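Local coordinates for protein iron aquisition yersiniabactin synthesis enzyme, YbtT (Escherichia coli, PDB 6BA9) that acts as a low-specificity type II thioesterase that maintains production of the metallophore yersiniabactin, probably by hydrolysing stalled acyl thioesters on the biosynthetic assembly line, at residues Thr82-Ala87 against Arg101-Arg106; Ala208-Gln211 against His215-Gly218. The protein carries 1 engineered substitution. All coordinates share one frame; numbering follows the deposited sequence.

Interaction 1 of 2, residues Thr82-Ala87 against Arg101-Arg106; sequences TPLLLA and RLLEQR
L103 of the helix reaches the strand with one methyl, CD1, which meets both L84 and L86. CD2 of L84 lies 3.9 Å from CD1 of L103, and CD1 of L86 lies 4.1 Å from the same L103 CD1. These apolar contacts, methyl against methyl, are the whole of the meeting, and they bury about 80 Å². The L84 and L103 side chains cross at about a right angle, while L86 comes in more obliquely. The two strand leucines reach their common target differently: in L84 the first torsion sets CG opposite the backbone N (chi1 175°), whereas in L86 CG lies opposite the carbonyl carbon (chi1 -76°).

Strand 84-89 and helix 91-105 are the first two elements of a beta-alpha-beta unit completed by strand 112-116, in the alpha/beta-hydrolase fold. In this fold the sharp turn between such a strand and helix is the nucleophile elbow; here the engineered alanine in that turn replaces a serine, probably the catalytic nucleophile. The contact lies at the far end of this strand-helix pair from the elbow, near the start of the strand and the end of the helix.

Further apolar packing widens the layer: A71 of helix 63-77 also touches L103, and L74 of the same helix touches L86. Backbone hydrogen bonds fix the strand laterally, L84 pairing with Q111 and L86 with G112, while L85 bonds to H16 and V18 of strand 16-20.

Interaction 2 of 2, residues Ala208-Gln211 against His215-Gly218; sequences AWRQ and HVTG
R210 lays the aliphatic part of its side chain beside V216 and then beyond it to the backbone of G218. With chi1 at -66°, CG stands beside the backbone N and away from the carbonyl carbon, which brings the chain out across the start of the strand. CB is 4.4 Å from CG1 of V216, farther than CG. CG then makes the closest approach, 3.9 Å from CG1 of V216, an ordinary van der Waals contact in which the two side chains cross at about a right angle. V216 offers this branch because CG1 occupies the position between its own backbone N and carbonyl carbon (chi1 60°). One atom further on, CD lies 4.1 Å from the carbonyl O of G218; this is a loose contact of a methylene with a polar atom, and not a hydrogen bond. A bend at chi3 (-62°) turns NE and the guanidinium away from the strand. NE forms a salt bridge with OD1 of D207, the last residue of helix 203-207, and at the tip NH2 too is hydrogen-bonded to a residue adjoining the segments. The charged end is thus held on the 208-211 side of the contact, and only the methylenes serve the strand.

About 118 Å² is buried at the surface, where R210 itself is exposed. Residues 208-211 form a 3-10 turn that extends helix 203-207, and a short connection then leads into strand 216-222, an outermost strand of the sheet. Both R210 and V216 touch L192 of the adjoining strand 190-195. On the inner side of the turn W209 packs on the same L192, hydrogen-bonds through NE1 to the carbonyl of C118 and meets F97 of helix 91-105 edge-to-face.

How the interactions relate
Interaction 1 belongs to the buried core and interaction 2 to the surface, their centres about 17 Å apart and their nearest atoms about 7 Å apart, without touching. Both join a strand of the same sheet to a helical segment: strand 84-89 lies in the middle of the sheet, strand 216-222 at its margin. The chemistry follows the place. The central contact is leucine against leucine, whereas the marginal one uses the aliphatic part of an arginine whose charged end pairs with an acid. Helix 91-105 links the two regions, since it supplies L103 to interaction 1 and F97 as a ring partner for W209 beside interaction 2.

Interaction 1 of 2, residues Thr82-Ala87 against Arg101-Arg106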
ATOM      1  N   THR A  82      -2.148  16.431 -13.940  1.00 22.99           N
ATOM      2  CA  THR A  82      -2.247  16.281 -12.490  1.00 22.00           C
ATOM      3  C   THR A  82      -0.990  15.598 -11.966  1.00 19.69           C
ATOM      4  O   THR A  82      -0.672  14.494 -12.424  1.00 21.34           O
ATOM      5  CB  THR A  82      -3.461  15.433 -12.158  1.00 20.45           C
ATOM      6  OG1 THR A  82      -4.651  16.168 -12.470  1.00 23.22           O
ATOM      7  CG2 THR A  82      -3.480  15.019 -10.664  1.00 19.79           C
ATOM      8  N   PRO A  83      -0.248  16.190 -11.025  1.00 17.39           N
ATOM      9  CA  PRO A  83       0.862  15.456 -10.395  1.00 16.32           C
ATOM     10  C   PRO A  83       0.330  14.294  -9.569  1.00 19.08           C
ATOM     11  O   PRO A  83      -0.369  14.507  -8.581  1.00 18.74           O
ATOM     12  CB  PRO A  83       1.525  16.505  -9.493  1.00 19.32           C
ATOM     13  CG  PRO A  83       1.034  17.814  -9.950  1.00 23.17           C
ATOM     14  CD  PRO A  83      -0.305  17.596 -10.574  1.00 21.03           C
ATOM     15  N   LEU A  84       0.673  13.074  -9.966  1.00 14.92           N
ATOM     16  CA  LEU A  84       0.179  11.859  -9.328  1.00 14.20           C
ATOM     17  C   LEU A  84       1.259  11.296  -8.420  1.00 13.19           C
ATOM     18  O   LEU A  84       2.407  11.090  -8.843  1.00 14.67           O
ATOM     19  CB  LEU A  84      -0.200  10.819 -10.381  1.00 15.37           C
ATOM     20  CG  LEU A  84      -0.624   9.454  -9.823  1.00 17.07           C
ATOM     21  CD1 LEU A  84      -1.954   9.532  -9.078  1.00 19.68           C
ATOM     22  CD2 LEU A  84      -0.720   8.442 -10.940  1.00 22.03           C
ATOM     23  N   LEU A  85       0.887  11.042  -7.171  1.00 12.85           N
ATOM     24  CA  LEU A  85       1.729  10.343  -6.208  1.00 12.93           C
ATOM     25  C   LEU A  85       1.082   9.012  -5.852  1.00 13.43           C
ATOM     26  O   LEU A  85      -0.098   8.973  -5.489  1.00 14.01           O
ATOM     27  CB  LEU A  85       1.899  11.188  -4.941  1.00 15.04           C
ATOM     28  CG  LEU A  85       2.512  12.585  -5.139  1.00 16.26           C
ATOM     29  CD1 LEU A  85       2.431  13.379  -3.841  1.00 21.84           C
ATOM     30  CD2 LEU A  85       3.947  12.463  -5.579  1.00 19.64           C
ATOM     31  N   LEU A  86       1.829   7.923  -5.983  1.00 12.01           N
ATOM     32  CA  LEU A  86       1.346   6.596  -5.618  1.00 11.46           C
ATOM     33  C   LEU A  86       2.014   6.168  -4.329  1.00 12.92           C
ATOM     34  O   LEU A  86       3.235   6.268  -4.214  1.00 12.89           O
ATOM     35  CB  LEU A  86       1.704   5.571  -6.687  1.00 13.96           C
ATOM     36  CG  LEU A  86       0.860   5.600  -7.940  1.00 20.74           C
ATOM     37  CD1 LEU A  86       1.546   4.774  -9.041  1.00 20.40           C
ATOM     38  CD2 LEU A  86      -0.510   5.037  -7.637  1.00 24.25           C
ATOM     39  N   ALA A  87       1.232   5.711  -3.361  1.00 11.19           N
ATOM     40  CA  ALA A  87       1.748   5.260  -2.078  1.00 11.39           C
ATOM     41  C   ALA A  87       1.127   3.919  -1.709  1.00 10.16           C
ATOM     42  O   ALA A  87       0.008   3.602  -2.114  1.00 10.60           O
ATOM     43  CB  ALA A  87       1.424   6.258  -0.978  1.00 13.01           C
ATOM     44  N   ARG A 101       5.182   0.927 -12.131  1.00 12.63           N
ATOM     45  CA  ARG A 101       5.906   0.309 -13.244  1.00 14.67           C
ATOM     46  C   ARG A 101       5.103   0.428 -14.532  1.00 15.34           C
ATOM     47  O   ARG A 101       5.624   0.865 -15.567  1.00 17.41           O
ATOM     48  CB  ARG A 101       6.203  -1.146 -12.904  1.00 18.52           C
ATOM     49  CG  ARG A 101       6.942  -1.968 -13.948  1.00 27.65           C
ATOM     50  CD  ARG A 101       7.673  -3.188 -13.300  1.00 34.74           C
ATOM     51  NE  ARG A 101       7.784  -4.280 -14.261  1.00 42.00           N
ATOM     52  CZ  ARG A 101       7.406  -5.543 -14.055  1.00 42.69           C
ATOM     53  NH1 ARG A 101       6.902  -5.933 -12.892  1.00 41.55           N
ATOM     54  NH2 ARG A 101       7.555  -6.435 -15.033  1.00 45.62           N
ATOM     55  N   LEU A 102       3.816   0.078 -14.482  1.00 14.13           N
ATOM     56  CA  LEU A 102       2.987   0.147 -15.684  1.00 14.46           C
ATOM     57  C   LEU A 102       2.825   1.584 -16.168  1.00 16.49           C
ATOM     58  O   LEU A 102       2.919   1.852 -17.371  1.00 15.52           O
ATOM     59  CB  LEU A 102       1.615  -0.475 -15.408  1.00 14.19           C
ATOM     60  CG  LEU A 102       1.623  -1.980 -15.113  1.00 14.42           C
ATOM     61  CD1 LEU A 102       0.277  -2.461 -14.667  1.00 18.23           C
ATOM     62  CD2 LEU A 102       2.087  -2.801 -16.336  1.00 23.37           C
ATOM     63  N   LEU A 103       2.578   2.531 -15.265  1.00 14.11           N
ATOM     64  CA  LEU A 103       2.353   3.914 -15.669  1.00 15.13           C
ATOM     65  C   LEU A 103       3.614   4.535 -16.250  1.00 18.94           C
ATOM     66  O   LEU A 103       3.556   5.273 -17.249  1.00 18.29           O
ATOM     67  CB  LEU A 103       1.847   4.741 -14.498  1.00 17.82           C
ATOM     68  CG  LEU A 103       0.462   4.336 -14.028  1.00 15.43           C
ATOM     69  CD1 LEU A 103       0.111   5.193 -12.839  1.00 18.36           C
ATOM     70  CD2 LEU A 103      -0.589   4.478 -15.116  1.00 16.95           C
ATOM     71  N   GLU A 104       4.762   4.252 -15.634  1.00 17.62           N
ATOM     72  CA  GLU A 104       6.035   4.757 -16.149  1.00 17.51           C
ATOM     73  C   GLU A 104       6.307   4.207 -17.541  1.00 17.63           C
ATOM     74  O   GLU A 104       6.695   4.963 -18.448  1.00 19.67           O
ATOM     75  CB  GLU A 104       7.161   4.382 -15.168  1.00 19.07           C
ATOM     76  CG  GLU A 104       8.504   4.971 -15.476  1.00 22.42           C
ATOM     77  CD  GLU A 104       9.500   4.649 -14.372  1.00 20.11           C
ATOM     78  OE1 GLU A 104       9.151   4.817 -13.180  1.00 20.96           O
ATOM     79  OE2 GLU A 104      10.594   4.193 -14.718  1.00 21.48           O
ATOM     80  N   GLN A 105       6.084   2.898 -17.743  1.00 17.41           N
ATOM     81  CA  GLN A 105       6.299   2.265 -19.041  1.00 20.20           C
ATOM     82  C   GLN A 105       5.398   2.866 -20.106  1.00 21.05           C
ATOM     83  O   GLN A 105       5.777   2.949 -21.285  1.00 21.49           O
ATOM     84  CB  GLN A 105       5.992   0.774 -18.963  1.00 21.66           C
ATOM     85  CG  GLN A 105       6.949  -0.076 -18.159  1.00 33.12           C
ATOM     86  CD  GLN A 105       6.381  -1.469 -17.924  1.00 29.52           C
ATOM     87  OE1 GLN A 105       5.252  -1.772 -18.332  1.00 39.58           O
ATOM     88  NE2 GLN A 105       7.152  -2.319 -17.264  1.00 41.59           N
ATOM     89  N   ARG A 106       4.179   3.230 -19.735  1.00 16.95           N
ATOM     90  CA  ARG A 106       3.241   3.811 -20.687  1.00 17.59           C
ATOM     91  C   ARG A 106       3.533   5.276 -20.998  1.00 21.13           C
ATOM     92  O   ARG A 106       2.792   5.878 -21.787  1.00 21.17           O
ATOM     93  CB  ARG A 106       1.816   3.693 -20.117  1.00 16.18           C
ATOM     94  CG  ARG A 106       1.297   2.265 -20.060  1.00 16.84           C
ATOM     95  CD  ARG A 106       0.004   2.149 -19.241  1.00 14.87           C
ATOM     96  NE  ARG A 106      -0.300   0.743 -18.963  1.00 16.35           N
ATOM     97  CZ  ARG A 106      -1.372   0.319 -18.297  1.00 14.04           C
ATOM     98  NH1 ARG A 106      -2.274   1.178 -17.827  1.00 15.34           N
ATOM     99  NH2 ARG A 106      -1.527  -0.975 -18.089  1.00 17.56           N
TER

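Interaction 2 of 2, residues Ala208-Gln211 against His215-Gly218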
ATOM      1  N   ALA A 208      16.309  -2.757   1.168  1.00 13.46           N
ATOM      2  CA  ALA A 208      16.560  -3.577  -0.010  1.00 13.57           C
ATOM      3  C   ALA A 208      15.778  -3.127  -1.235  1.00 13.29           C
ATOM      4  O   ALA A 208      16.094  -3.551  -2.364  1.00 13.20           O
ATOM      5  CB  ALA A 208      16.253  -5.024   0.331  1.00 15.54           C
ATOM      6  N   TRP A 209      14.783  -2.262  -1.062  1.00 13.49           N
ATOM      7  CA  TRP A 209      14.103  -1.712  -2.230  1.00 12.83           C
ATOM      8  C   TRP A 209      15.029  -0.886  -3.113  1.00 15.12           C
ATOM      9  O   TRP A 209      14.702  -0.638  -4.280  1.00 13.40           O
ATOM     10  CB  TRP A 209      12.928  -0.850  -1.799  1.00 12.78           C
ATOM     11  CG  TRP A 209      11.632  -1.595  -1.518  1.00 11.62           C
ATOM     12  CD1 TRP A 209      11.175  -2.011  -0.310  1.00 10.95           C
ATOM     13  CD2 TRP A 209      10.631  -1.957  -2.469  1.00 11.96           C
ATOM     14  NE1 TRP A 209       9.955  -2.627  -0.444  1.00 13.08           N
ATOM     15  CE2 TRP A 209       9.596  -2.600  -1.766  1.00 13.26           C
ATOM     16  CE3 TRP A 209      10.519  -1.807  -3.847  1.00 12.93           C
ATOM     17  CZ2 TRP A 209       8.456  -3.094  -2.402  1.00 12.83           C
ATOM     18  CZ3 TRP A 209       9.387  -2.297  -4.474  1.00 14.14           C
ATOM     19  CH2 TRP A 209       8.374  -2.926  -3.746  1.00 13.62           C
ATOM     20  N   ARG A 210      16.173  -0.449  -2.591  1.00 13.26           N
ATOM     21  CA  ARG A 210      17.084   0.331  -3.413  1.00 14.45           C
ATOM     22  C   ARG A 210      17.608  -0.470  -4.594  1.00 12.80           C
ATOM     23  O   ARG A 210      18.101   0.133  -5.551  1.00 15.13           O
ATOM     24  CB  ARG A 210      18.226   0.897  -2.561  1.00 14.33           C
ATOM     25  CG  ARG A 210      17.763   1.937  -1.532  1.00 15.12           C
ATOM     26  CD  ARG A 210      18.922   2.591  -0.760  1.00 15.72           C
ATOM     27  NE  ARG A 210      19.649   1.596   0.015  1.00 15.72           N
ATOM     28  CZ  ARG A 210      20.797   1.025  -0.343  1.00 15.98           C
ATOM     29  NH1 ARG A 210      21.387   1.382  -1.471  1.00 15.84           N
ATOM     30  NH2 ARG A 210      21.329   0.099   0.440  1.00 15.88           N
ATOM     31  N   GLN A 211      17.472  -1.793  -4.580  1.00 13.52           N
ATOM     32  CA  GLN A 211      17.854  -2.606  -5.729  1.00 12.27           C
ATOM     33  C   GLN A 211      16.950  -2.355  -6.927  1.00 15.63           C
ATOM     34  O   GLN A 211      17.342  -2.641  -8.067  1.00 14.85           O
ATOM     35  CB  GLN A 211      17.789  -4.095  -5.382  1.00 15.50           C
ATOM     36  CG  GLN A 211      18.724  -4.565  -4.265  1.00 13.60           C
ATOM     37  CD  GLN A 211      20.142  -4.687  -4.730  1.00 14.90           C
ATOM     38  OE1 GLN A 211      20.397  -4.849  -5.921  1.00 18.28           O
ATOM     39  NE2 GLN A 211      21.075  -4.614  -3.799  1.00 15.70           N
ATOM     40  N   HIS A 215      16.054   6.324  -8.306  1.00 14.46           N
ATOM     41  CA  HIS A 215      16.025   7.665  -7.720  1.00 14.02           C
ATOM     42  C   HIS A 215      15.247   7.545  -6.421  1.00 15.54           C
ATOM     43  O   HIS A 215      14.011   7.646  -6.415  1.00 17.02           O
ATOM     44  CB  HIS A 215      15.406   8.676  -8.674  1.00 16.18           C
ATOM     45  CG  HIS A 215      16.155   8.787  -9.962  1.00 19.35           C
ATOM     46  ND1 HIS A 215      15.611   8.421 -11.175  1.00 21.87           N
ATOM     47  CD2 HIS A 215      17.426   9.172 -10.216  1.00 23.18           C
ATOM     48  CE1 HIS A 215      16.516   8.588 -12.126  1.00 26.15           C
ATOM     49  NE2 HIS A 215      17.622   9.042 -11.571  1.00 27.94           N
ATOM     50  N   VAL A 216      15.949   7.302  -5.319  1.00 15.76           N
ATOM     51  CA  VAL A 216      15.294   6.865  -4.093  1.00 14.57           C
ATOM     52  C   VAL A 216      15.937   7.531  -2.890  1.00 16.54           C
ATOM     53  O   VAL A 216      17.158   7.711  -2.833  1.00 18.93           O
ATOM     54  CB  VAL A 216      15.313   5.332  -3.994  1.00 15.44           C
ATOM     55  CG1 VAL A 216      16.728   4.803  -3.981  1.00 18.68           C
ATOM     56  CG2 VAL A 216      14.531   4.851  -2.776  1.00 17.19           C
ATOM     57  N   THR A 217      15.103   7.904  -1.936  1.00 14.69           N
ATOM     58  CA  THR A 217      15.506   8.472  -0.663  1.00 15.92           C
ATOM     59  C   THR A 217      14.965   7.583   0.438  1.00 16.10           C
ATOM     60  O   THR A 217      13.808   7.146   0.372  1.00 15.24           O
ATOM     61  CB  THR A 217      14.898   9.860  -0.483  1.00 17.88           C
ATOM     62  OG1 THR A 217      15.330  10.731  -1.540  1.00 22.54           O
ATOM     63  CG2 THR A 217      15.313  10.459   0.871  1.00 23.50           C
ATOM     64  N   GLY A 218      15.772   7.351   1.466  1.00 15.66           N
ATOM     65  CA  GLY A 218      15.364   6.575   2.618  1.00 13.66           C
ATOM     66  C   GLY A 218      16.120   5.271   2.769  1.00 15.96           C
ATOM     67  O   GLY A 218      17.097   5.015   2.052  1.00 18.60           O
TER